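Local coordinates for ribonucleoside-diphosphate reductase, alpha chain (Actinobacillus ureae ATCC 25976, PDB 6DQX), which probably reduces ribonucleoside diphosphates to deoxyribonucleotides, as the catalytic alpha subunit of a class Id ribonucleotide reductase, at residues A[115-118]-A[119-123]; A[281-284]-A[285-288]; A[535-538]-A[539-543]. All coordinates share one frame; numbering follows the deposited sequence.

Interaction 1: residues A[115-118]-A[119-123]; sequences HEIM and VTTAE
Thr120 and Thr121 each turn a hydroxyl back onto the helix backbone one turn earlier, and between them they double the load on two successive carbonyls. Thr120 OG1 donates to Glu116 O at 3.0 Å, and the same oxygen takes Thr120 N at 3.2 Å; hydroxyl and amide arrive from opposite faces of the carbonyl plane. At the next residue Ile117 O receives Thr121 N at 2.9 Å and Thr121 OG1 at 2.8 Å. Here the hydroxyl stands 40° above the carbonyl plane rather than on a lone pair. In both threonines OG1 lies beside the backbone N and anti to the carbonyl carbon (chi1 -49° and -59°), the setting that swings a hydroxyl toward the preceding turn. Ordinary i to i+4 bonds run alongside, Val119 N to His115 O and Ala122 N to Met118 O, both 3.0 Å. The stretch belongs to helix 114-130, the crossover helix of a beta-alpha-beta unit whose parallel strands are 105-109 and 134-137. On another flank the His115 ring swings round to reach Val119, passing it at a slant, and NE2 comes within 3.8 Å of CG2. That methyl also rests 3.4 Å from His115 O. Further out, Thr120 OG1 is held by Arg335 as well, which also makes a salt bridge with Glu123, while Thr121 packs on Leu163 and Phe164 of helix 156-170. The polar end of Glu116 goes to Ser113, close to the start of the helix. Met118, Val119 and Ala122 face the second subunit, where they meet Ile171, Phe332 and Met118 of that neighbouring chain.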
ATOM      1  N   HIS A 115      -1.520   2.862  11.717  1.00 17.12           N
ATOM      2  CA  HIS A 115      -0.077   3.003  11.798  1.00 18.07           C
ATOM      3  C   HIS A 115       0.624   1.655  11.590  1.00 17.08           C
ATOM      4  O   HIS A 115       1.535   1.540  10.773  1.00 15.21           O
ATOM      5  CB  HIS A 115       0.304   3.605  13.141  1.00 20.24           C
ATOM      6  CG  HIS A 115       1.766   3.560  13.440  1.00 22.99           C
ATOM      7  ND1 HIS A 115       2.247   3.209  14.683  1.00 26.54           N
ATOM      8  CD2 HIS A 115       2.849   3.803  12.671  1.00 26.49           C
ATOM      9  CE1 HIS A 115       3.568   3.247  14.664  1.00 27.99           C
ATOM     10  NE2 HIS A 115       3.961   3.601  13.455  1.00 26.80           N
ATOM     11  N   GLU A 116       0.172   0.650  12.326  1.00 18.81           N
ATOM     12  CA  GLU A 116       0.798  -0.679  12.290  1.00 19.87           C
ATOM     13  C   GLU A 116       0.508  -1.405  10.972  1.00 18.47           C
ATOM     14  O   GLU A 116       1.361  -2.146  10.473  1.00 16.58           O
ATOM     15  CB  GLU A 116       0.380  -1.507  13.518  1.00 22.98           C
ATOM     16  CG  GLU A 116       0.930  -0.918  14.813  1.00 26.25           C
ATOM     17  CD  GLU A 116       0.174  -1.294  16.070  1.00 31.32           C
ATOM     18  OE1 GLU A 116      -1.084  -1.303  16.100  1.00 34.49           O
ATOM     19  OE2 GLU A 116       0.863  -1.535  17.079  1.00 38.13           O
ATOM     20  N   ILE A 117      -0.665  -1.152  10.385  1.00 16.62           N
ATOM     21  CA  ILE A 117      -0.966  -1.634   9.038  1.00 16.07           C
ATOM     22  C   ILE A 117      -0.010  -1.018   8.013  1.00 15.68           C
ATOM     23  O   ILE A 117       0.483  -1.731   7.139  1.00 14.57           O
ATOM     24  CB  ILE A 117      -2.467  -1.454   8.689  1.00 16.05           C
ATOM     25  CG1 ILE A 117      -3.310  -2.399   9.557  1.00 16.62           C
ATOM     26  CG2 ILE A 117      -2.769  -1.712   7.222  1.00 15.80           C
ATOM     27  CD1 ILE A 117      -4.746  -1.950   9.709  1.00 17.74           C
ATOM     28  N   MET A 118       0.281   0.291   8.109  1.00 15.14           N
ATOM     29  CA  MET A 118       1.240   0.889   7.176  1.00 16.79           C
ATOM     30  C   MET A 118       2.685   0.420   7.374  1.00 16.07           C
ATOM     31  O   MET A 118       3.435   0.277   6.392  1.00 16.25           O
ATOM     32  CB  MET A 118       1.191   2.424   7.207  1.00 18.14           C
ATOM     33  CG  MET A 118      -0.119   3.031   6.737  1.00 20.52           C
ATOM     34  SD  MET A 118      -0.841   2.339   5.236  1.00 24.16           S
ATOM     35  CE  MET A 118      -2.146   1.426   5.911  1.00 25.88           C
ATOM     36  N   VAL A 119       3.076   0.172   8.615  1.00 17.01           N
ATOM     37  CA  VAL A 119       4.402  -0.401   8.895  1.00 17.65           C
ATOM     38  C   VAL A 119       4.570  -1.735   8.141  1.00 16.97           C
ATOM     39  O   VAL A 119       5.549  -1.933   7.425  1.00 16.05           O
ATOM     40  CB  VAL A 119       4.642  -0.616  10.401  1.00 19.00           C
ATOM     41  CG1 VAL A 119       5.858  -1.503  10.650  1.00 19.68           C
ATOM     42  CG2 VAL A 119       4.805   0.724  11.131  1.00 19.29           C
ATOM     43  N   THR A 120       3.566  -2.589   8.259  1.00 17.03           N
ATOM     44  CA  THR A 120       3.570  -3.892   7.586  1.00 17.45           C
ATOM     45  C   THR A 120       3.509  -3.751   6.063  1.00 16.50           C
ATOM     46  O   THR A 120       4.216  -4.448   5.356  1.00 15.69           O
ATOM     47  CB  THR A 120       2.437  -4.796   8.103  1.00 17.83           C
ATOM     48  OG1 THR A 120       2.460  -4.798   9.524  1.00 18.10           O
ATOM     49  CG2 THR A 120       2.589  -6.242   7.561  1.00 18.10           C
ATOM     50  N   THR A 121       2.715  -2.794   5.565  1.00 15.73           N
ATOM     51  CA  THR A 121       2.640  -2.521   4.139  1.00 15.78           C
ATOM     52  C   THR A 121       4.013  -2.174   3.544  1.00 15.49           C
ATOM     53  O   THR A 121       4.406  -2.710   2.501  1.00 16.50           O
ATOM     54  CB  THR A 121       1.593  -1.388   3.848  1.00 15.36           C
ATOM     55  OG1 THR A 121       0.317  -1.809   4.329  1.00 16.15           O
ATOM     56  CG2 THR A 121       1.450  -1.115   2.399  1.00 15.93           C
ATOM     57  N   ALA A 122       4.744  -1.290   4.223  1.00 14.76           N
ATOM     58  CA  ALA A 122       6.052  -0.886   3.758  1.00 15.58           C
ATOM     59  C   ALA A 122       7.055  -2.057   3.855  1.00 15.78           C
ATOM     60  O   ALA A 122       7.886  -2.195   2.974  1.00 16.38           O
ATOM     61  CB  ALA A 122       6.544   0.332   4.540  1.00 15.64           C
ATOM     62  N   GLU A 123       6.962  -2.893   4.887  1.00 17.03           N
ATOM     63  CA  GLU A 123       7.829  -4.113   4.987  1.00 16.85           C
ATOM     64  C   GLU A 123       7.634  -4.999   3.793  1.00 17.22           C
ATOM     65  O   GLU A 123       8.607  -5.340   3.101  1.00 17.56           O
ATOM     66  CB  GLU A 123       7.529  -4.924   6.241  1.00 18.63           C
ATOM     67  CG  GLU A 123       8.016  -4.355   7.558  1.00 19.53           C
ATOM     68  CD  GLU A 123       7.524  -5.184   8.738  1.00 20.32           C
ATOM     69  OE1 GLU A 123       6.395  -5.711   8.684  1.00 19.03           O
ATOM     70  OE2 GLU A 123       8.247  -5.312   9.742  1.00 20.66           O
TER

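Interaction 2: residues A[281-284]-A[285-288]; sequences PSSN and DESF
Ser283 OG is gripped from several directions at the bend of this loop. The backbone N of Asp285 donates to it at 3.3 Å, a weak bond comes from Glu286 N at 3.1 Å, and a water lies 2.8 Å away. With chi1 at 64° the hydroxyl sits between its own backbone N and carbonyl carbon, which sets it over the inside of the turn where those two amides converge. The same water lies within hydrogen-bonding distance of Asp285 OD2 and Glu286 OE1, bridging the hydroxyl to both carboxylates, though it has more acceptors nearby than protons to give. A second water sits between Glu286 OE1, at 2.7 Å, and Pro281 O, the latter a weak contact. Both acidic side chains have stronger partners on helix 334-343: Asp285 forms a salt bridge with Arg338, and Glu286 one with Arg342. These arginines would offset the negative charge gathered beside the turn.

Across the backbone, Ser283 N donates to Glu286 O at 2.9 Å, in the carbonyl plane and close to straight (163°). The return bond, Glu286 N to Ser283 O, is weak at 3.4 Å. Glu286 O also receives a CA-H contact from Ser282 CA. At the open end Phe288 brings CD2 to 4.0 Å from Ser282 CB, while Pro281 O lies at the edge of the ring, near its plane; behind, Phe288 rests on Phe339. Asn284 and Asp285 occupy the two corner positions, with backbone angles near those of a type I beta-turn, and the whole is a tight reversal leading into strand 288-296 of the barrel domain.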
ATOM      1  N   PRO A 281       7.966 -16.558  16.459  1.00 11.27           N
ATOM      2  CA  PRO A 281       7.073 -15.551  17.022  1.00 11.63           C
ATOM      3  C   PRO A 281       7.251 -14.209  16.320  1.00 12.42           C
ATOM      4  O   PRO A 281       8.388 -13.802  16.031  1.00 12.49           O
ATOM      5  CB  PRO A 281       7.537 -15.450  18.478  1.00 11.97           C
ATOM      6  CG  PRO A 281       8.981 -15.804  18.450  1.00 11.58           C
ATOM      7  CD  PRO A 281       9.059 -16.887  17.395  1.00 11.97           C
ATOM      8  N   SER A 282       6.135 -13.547  16.044  1.00 12.75           N
ATOM      9  CA  SER A 282       6.145 -12.174  15.532  1.00 12.98           C
ATOM     10  C   SER A 282       5.342 -11.324  16.511  1.00 13.19           C
ATOM     11  O   SER A 282       4.548 -11.847  17.291  1.00 12.27           O
ATOM     12  CB  SER A 282       5.584 -12.118  14.117  1.00 13.19           C
ATOM     13  OG  SER A 282       4.337 -12.765  14.043  1.00 13.13           O
ATOM     14  N   SER A 283       5.596 -10.012  16.517  1.00 14.34           N
ATOM     15  CA  SER A 283       4.954  -9.130  17.504  1.00 14.62           C
ATOM     16  C   SER A 283       4.945  -7.709  16.963  1.00 15.31           C
ATOM     17  O   SER A 283       5.467  -7.448  15.900  1.00 13.81           O
ATOM     18  CB  SER A 283       5.759  -9.130  18.801  1.00 15.59           C
ATOM     19  OG  SER A 283       7.024  -8.586  18.543  1.00 16.29           O
ATOM     20  N   ASN A 284       4.399  -6.785  17.747  1.00 18.30           N
ATOM     21  CA  ASN A 284       4.457  -5.346  17.431  1.00 21.19           C
ATOM     22  C   ASN A 284       5.876  -4.822  17.130  1.00 20.80           C
ATOM     23  O   ASN A 284       6.032  -3.938  16.275  1.00 22.63           O
ATOM     24  CB  ASN A 284       3.848  -4.520  18.598  1.00 24.21           C
ATOM     25  CG  ASN A 284       2.338  -4.658  18.708  1.00 28.87           C
ATOM     26  OD1 ASN A 284       1.803  -4.959  19.788  1.00 34.76           O
ATOM     27  ND2 ASN A 284       1.636  -4.441  17.600  1.00 31.92           N
ATOM     28  N   ASP A 285       6.900  -5.392  17.773  1.00 17.98           N
ATOM     29  CA  ASP A 285       8.282  -4.948  17.619  1.00 19.14           C
ATOM     30  C   ASP A 285       9.224  -5.858  16.797  1.00 17.05           C
ATOM     31  O   ASP A 285      10.319  -5.427  16.467  1.00 16.19           O
ATOM     32  CB  ASP A 285       8.921  -4.667  19.001  1.00 21.93           C
ATOM     33  CG  ASP A 285       8.901  -5.882  19.935  1.00 24.97           C
ATOM     34  OD1 ASP A 285       7.876  -6.071  20.633  1.00 29.15           O
ATOM     35  OD2 ASP A 285       9.899  -6.642  20.006  1.00 26.41           O
ATOM     36  N   GLU A 286       8.789  -7.083  16.464  1.00 14.95           N
ATOM     37  CA  GLU A 286       9.623  -8.055  15.767  1.00 14.60           C
ATOM     38  C   GLU A 286       8.878  -8.763  14.629  1.00 13.27           C
ATOM     39  O   GLU A 286       7.785  -9.238  14.822  1.00 13.70           O
ATOM     40  CB  GLU A 286      10.128  -9.093  16.760  1.00 15.25           C
ATOM     41  CG  GLU A 286      11.264  -8.581  17.639  1.00 15.86           C
ATOM     42  CD  GLU A 286      11.858  -9.665  18.535  1.00 17.42           C
ATOM     43  OE1 GLU A 286      11.117 -10.510  19.071  1.00 16.69           O
ATOM     44  OE2 GLU A 286      13.082  -9.664  18.735  1.00 19.07           O
ATOM     45  N   SER A 287       9.514  -8.845  13.473  1.00 12.87           N
ATOM     46  CA  SER A 287       9.007  -9.636  12.329  1.00 12.47           C
ATOM     47  C   SER A 287       9.998 -10.804  12.162  1.00 12.51           C
ATOM     48  O   SER A 287      11.209 -10.589  12.065  1.00 12.27           O
ATOM     49  CB  SER A 287       8.968  -8.795  11.074  1.00 12.58           C
ATOM     50  OG  SER A 287       7.995  -7.780  11.250  1.00 13.12           O
ATOM     51  N   PHE A 288       9.499 -12.035  12.165  1.00 11.61           N
ATOM     52  CA  PHE A 288      10.424 -13.171  12.045  1.00 11.73           C
ATOM     53  C   PHE A 288      11.079 -13.229  10.686  1.00 12.43           C
ATOM     54  O   PHE A 288      10.459 -12.901   9.666  1.00 13.48           O
ATOM     55  CB  PHE A 288       9.787 -14.502  12.468  1.00 10.76           C
ATOM     56  CG  PHE A 288       8.675 -15.015  11.573  1.00 10.44           C
ATOM     57  CD1 PHE A 288       8.933 -15.531  10.317  1.00 10.88           C
ATOM     58  CD2 PHE A 288       7.370 -15.057  12.045  1.00 11.02           C
ATOM     59  CE1 PHE A 288       7.888 -16.056   9.530  1.00 10.68           C
ATOM     60  CE2 PHE A 288       6.336 -15.574  11.266  1.00 10.67           C
ATOM     61  CZ  PHE A 288       6.600 -16.059  10.022  1.00 10.60           C
TER
HETATM   62  O   HOH W   1       8.974 -12.097  18.432  1.00 19.99           O
HETATM   63  O   HOH W   2       9.060  -9.220  20.313  1.00 26.96           O

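Interaction 3: residues A[535-538]-A[539-543]; sequences LNQL and YLTAE
Residues 535-543 follow a regular alpha-helical path, with Tyr539 N to Leu535 O and Leu540 N to Asn536 O both 3.0 Å. The side chains one turn apart pair up in three different ways. Leu535 and Tyr539 run alongside one another in the same direction, with the leucine methyl CD2 3.9 Å from ring carbon CE2. The tyrosine ring, its CG anti to the carbonyl carbon (chi1 -66°), leans back over the earlier turn until CD2 is 3.3 Å from Leu535 O. The Asn536 amide meets the aliphatic branch of Leu540 at a slant, ND2 lying 3.5 Å from CD1, while its OD1 accepts a bond from Trp233 of helix 227-243. Gln537 folds round at chi2 (55°) and its side chain passes roughly perpendicular to Thr541, bringing NE2 to 3.0 Å from OG1. That hydroxyl donates to Gln537 O at 2.9 Å, and Thr541 N reaches the same oxygen at 2.8 Å from the other face of its plane.

Helix 532-544 connects parallel strands 524-525 and 549-554, and different helices cover its sides. Tyr539 lies on Leu237 and gives its OH a partner in Gln553; Leu540 packs against Leu219 and Met222 of helix 216-223. Leu538 is taken up by Leu503 and Ile506 of helix 502-513.

The packed sides thus mix leucine and tyrosine surface with polar ends that have partners, hydrogen bonds to Trp233 and Gln553 satisfying the Asn536 amide oxygen and the buried Tyr539 hydroxyl. Toward the exposed Gln537, the threonine hydroxyl is spent on the helix's own backbone, giving Gln537 O two donors.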
ATOM      1  N   LEU A 535     -11.308 -36.986   3.518  1.00 34.10           N
ATOM      2  CA  LEU A 535     -10.434 -35.807   3.709  1.00 34.07           C
ATOM      3  C   LEU A 535     -10.567 -35.250   5.109  1.00 32.20           C
ATOM      4  O   LEU A 535      -9.562 -34.892   5.738  1.00 29.80           O
ATOM      5  CB  LEU A 535     -10.736 -34.683   2.708  1.00 35.10           C
ATOM      6  CG  LEU A 535     -10.084 -34.776   1.328  1.00 37.09           C
ATOM      7  CD1 LEU A 535     -10.759 -33.800   0.372  1.00 38.90           C
ATOM      8  CD2 LEU A 535      -8.590 -34.502   1.420  1.00 38.29           C
ATOM      9  N   ASN A 536     -11.812 -35.148   5.575  1.00 30.14           N
ATOM     10  CA  ASN A 536     -12.106 -34.684   6.913  1.00 29.21           C
ATOM     11  C   ASN A 536     -11.274 -35.474   7.931  1.00 28.34           C
ATOM     12  O   ASN A 536     -10.514 -34.883   8.714  1.00 26.93           O
ATOM     13  CB  ASN A 536     -13.613 -34.808   7.213  1.00 29.81           C
ATOM     14  CG  ASN A 536     -13.979 -34.315   8.595  1.00 30.74           C
ATOM     15  OD1 ASN A 536     -13.693 -33.181   8.952  1.00 32.24           O
ATOM     16  ND2 ASN A 536     -14.598 -35.183   9.401  1.00 33.25           N
ATOM     17  N   GLN A 537     -11.382 -36.801   7.895  1.00 26.45           N
ATOM     18  CA  GLN A 537     -10.640 -37.626   8.861  1.00 27.18           C
ATOM     19  C   GLN A 537      -9.124 -37.446   8.738  1.00 23.87           C
ATOM     20  O   GLN A 537      -8.447 -37.405   9.760  1.00 21.23           O
ATOM     21  CB  GLN A 537     -11.023 -39.127   8.795  1.00 29.96           C
ATOM     22  CG  GLN A 537     -10.445 -39.986   9.938  1.00 33.27           C
ATOM     23  CD  GLN A 537     -10.804 -39.460  11.336  1.00 37.01           C
ATOM     24  OE1 GLN A 537     -11.979 -39.293  11.661  1.00 40.34           O
ATOM     25  NE2 GLN A 537      -9.782 -39.170  12.159  1.00 38.00           N
ATOM     26  N   LEU A 538      -8.603 -37.318   7.513  1.00 22.90           N
ATOM     27  CA  LEU A 538      -7.160 -37.160   7.330  1.00 23.48           C
ATOM     28  C   LEU A 538      -6.657 -35.891   8.013  1.00 21.33           C
ATOM     29  O   LEU A 538      -5.689 -35.950   8.750  1.00 19.35           O
ATOM     30  CB  LEU A 538      -6.763 -37.153   5.856  1.00 25.03           C
ATOM     31  CG  LEU A 538      -5.264 -37.190   5.576  1.00 26.83           C
ATOM     32  CD1 LEU A 538      -4.654 -38.502   6.038  1.00 28.00           C
ATOM     33  CD2 LEU A 538      -5.000 -36.986   4.096  1.00 28.38           C
ATOM     34  N   TYR A 539      -7.309 -34.744   7.761  1.00 20.31           N
ATOM     35  CA  TYR A 539      -6.916 -33.494   8.423  1.00 19.45           C
ATOM     36  C   TYR A 539      -7.091 -33.514   9.946  1.00 18.57           C
ATOM     37  O   TYR A 539      -6.247 -33.001  10.696  1.00 18.08           O
ATOM     38  CB  TYR A 539      -7.635 -32.274   7.795  1.00 20.41           C
ATOM     39  CG  TYR A 539      -7.221 -31.989   6.364  1.00 21.15           C
ATOM     40  CD1 TYR A 539      -5.900 -31.797   6.028  1.00 21.57           C
ATOM     41  CD2 TYR A 539      -8.160 -31.926   5.339  1.00 22.07           C
ATOM     42  CE1 TYR A 539      -5.520 -31.538   4.727  1.00 22.74           C
ATOM     43  CE2 TYR A 539      -7.788 -31.667   4.026  1.00 22.44           C
ATOM     44  CZ  TYR A 539      -6.455 -31.481   3.727  1.00 21.62           C
ATOM     45  OH  TYR A 539      -6.040 -31.215   2.464  1.00 20.93           O
ATOM     46  N   LEU A 540      -8.161 -34.133  10.420  1.00 19.20           N
ATOM     47  CA  LEU A 540      -8.362 -34.277  11.854  1.00 19.72           C
ATOM     48  C   LEU A 540      -7.257 -35.148  12.483  1.00 18.30           C
ATOM     49  O   LEU A 540      -6.752 -34.846  13.576  1.00 17.89           O
ATOM     50  CB  LEU A 540      -9.735 -34.856  12.150  1.00 20.43           C
ATOM     51  CG  LEU A 540     -10.930 -33.961  11.779  1.00 22.67           C
ATOM     52  CD1 LEU A 540     -12.234 -34.725  11.992  1.00 24.55           C
ATOM     53  CD2 LEU A 540     -10.907 -32.672  12.567  1.00 23.11           C
ATOM     54  N   THR A 541      -6.889 -36.208  11.788  1.00 18.98           N
ATOM     55  CA  THR A 541      -5.766 -37.052  12.221  1.00 19.30           C
ATOM     56  C   THR A 541      -4.461 -36.255  12.261  1.00 18.32           C
ATOM     57  O   THR A 541      -3.702 -36.379  13.231  1.00 18.09           O
ATOM     58  CB  THR A 541      -5.642 -38.272  11.326  1.00 20.88           C
ATOM     59  OG1 THR A 541      -6.816 -39.076  11.510  1.00 20.96           O
ATOM     60  CG2 THR A 541      -4.397 -39.092  11.656  1.00 20.87           C
ATOM     61  N   ALA A 542      -4.249 -35.400  11.255  1.00 17.07           N
ATOM     62  CA  ALA A 542      -3.071 -34.527  11.222  1.00 16.97           C
ATOM     63  C   ALA A 542      -2.955 -33.702  12.487  1.00 16.32           C
ATOM     64  O   ALA A 542      -1.891 -33.685  13.128  1.00 15.67           O
ATOM     65  CB  ALA A 542      -3.083 -33.627   9.994  1.00 17.22           C
ATOM     66  N   GLU A 543      -4.050 -33.032  12.870  1.00 16.94           N
ATOM     67  CA  GLU A 543      -4.064 -32.260  14.105  1.00 18.02           C
ATOM     68  C   GLU A 543      -3.878 -33.149  15.330  1.00 17.00           C
ATOM     69  O   GLU A 543      -3.133 -32.793  16.247  1.00 15.75           O
ATOM     70  CB  GLU A 543      -5.363 -31.448  14.276  1.00 19.59           C
ATOM     71  CG  GLU A 543      -5.338 -30.551  15.524  1.00 21.18           C
ATOM     72  CD  GLU A 543      -5.974 -31.151  16.775  1.00 23.78           C
ATOM     73  OE1 GLU A 543      -5.805 -30.561  17.865  1.00 26.59           O
ATOM     74  OE2 GLU A 543      -6.633 -32.207  16.696  1.00 25.00           O
TER

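Along the chain the three contacts come in series, none nested in or crossing another, and each joins residues of one unbroken stretch. Interaction 1 stays within helix 114-130, interaction 2 closes a tight turn just ahead of strand 288-296, and interaction 3 returns to a helix, 532-544, near the end of the model. The first two meet in space, their centres 13 Å apart: Glu123 OE2 and Ser287 OG, 2.9 Å apart, probably share a hydrogen bond, tying the crossover helix to the turn, and Arg335 bonds to both. Interaction 3 stands apart, its nearest atoms about 19 Å from interaction 2, on the helix of a beta-alpha-beta unit different from that of interaction 1.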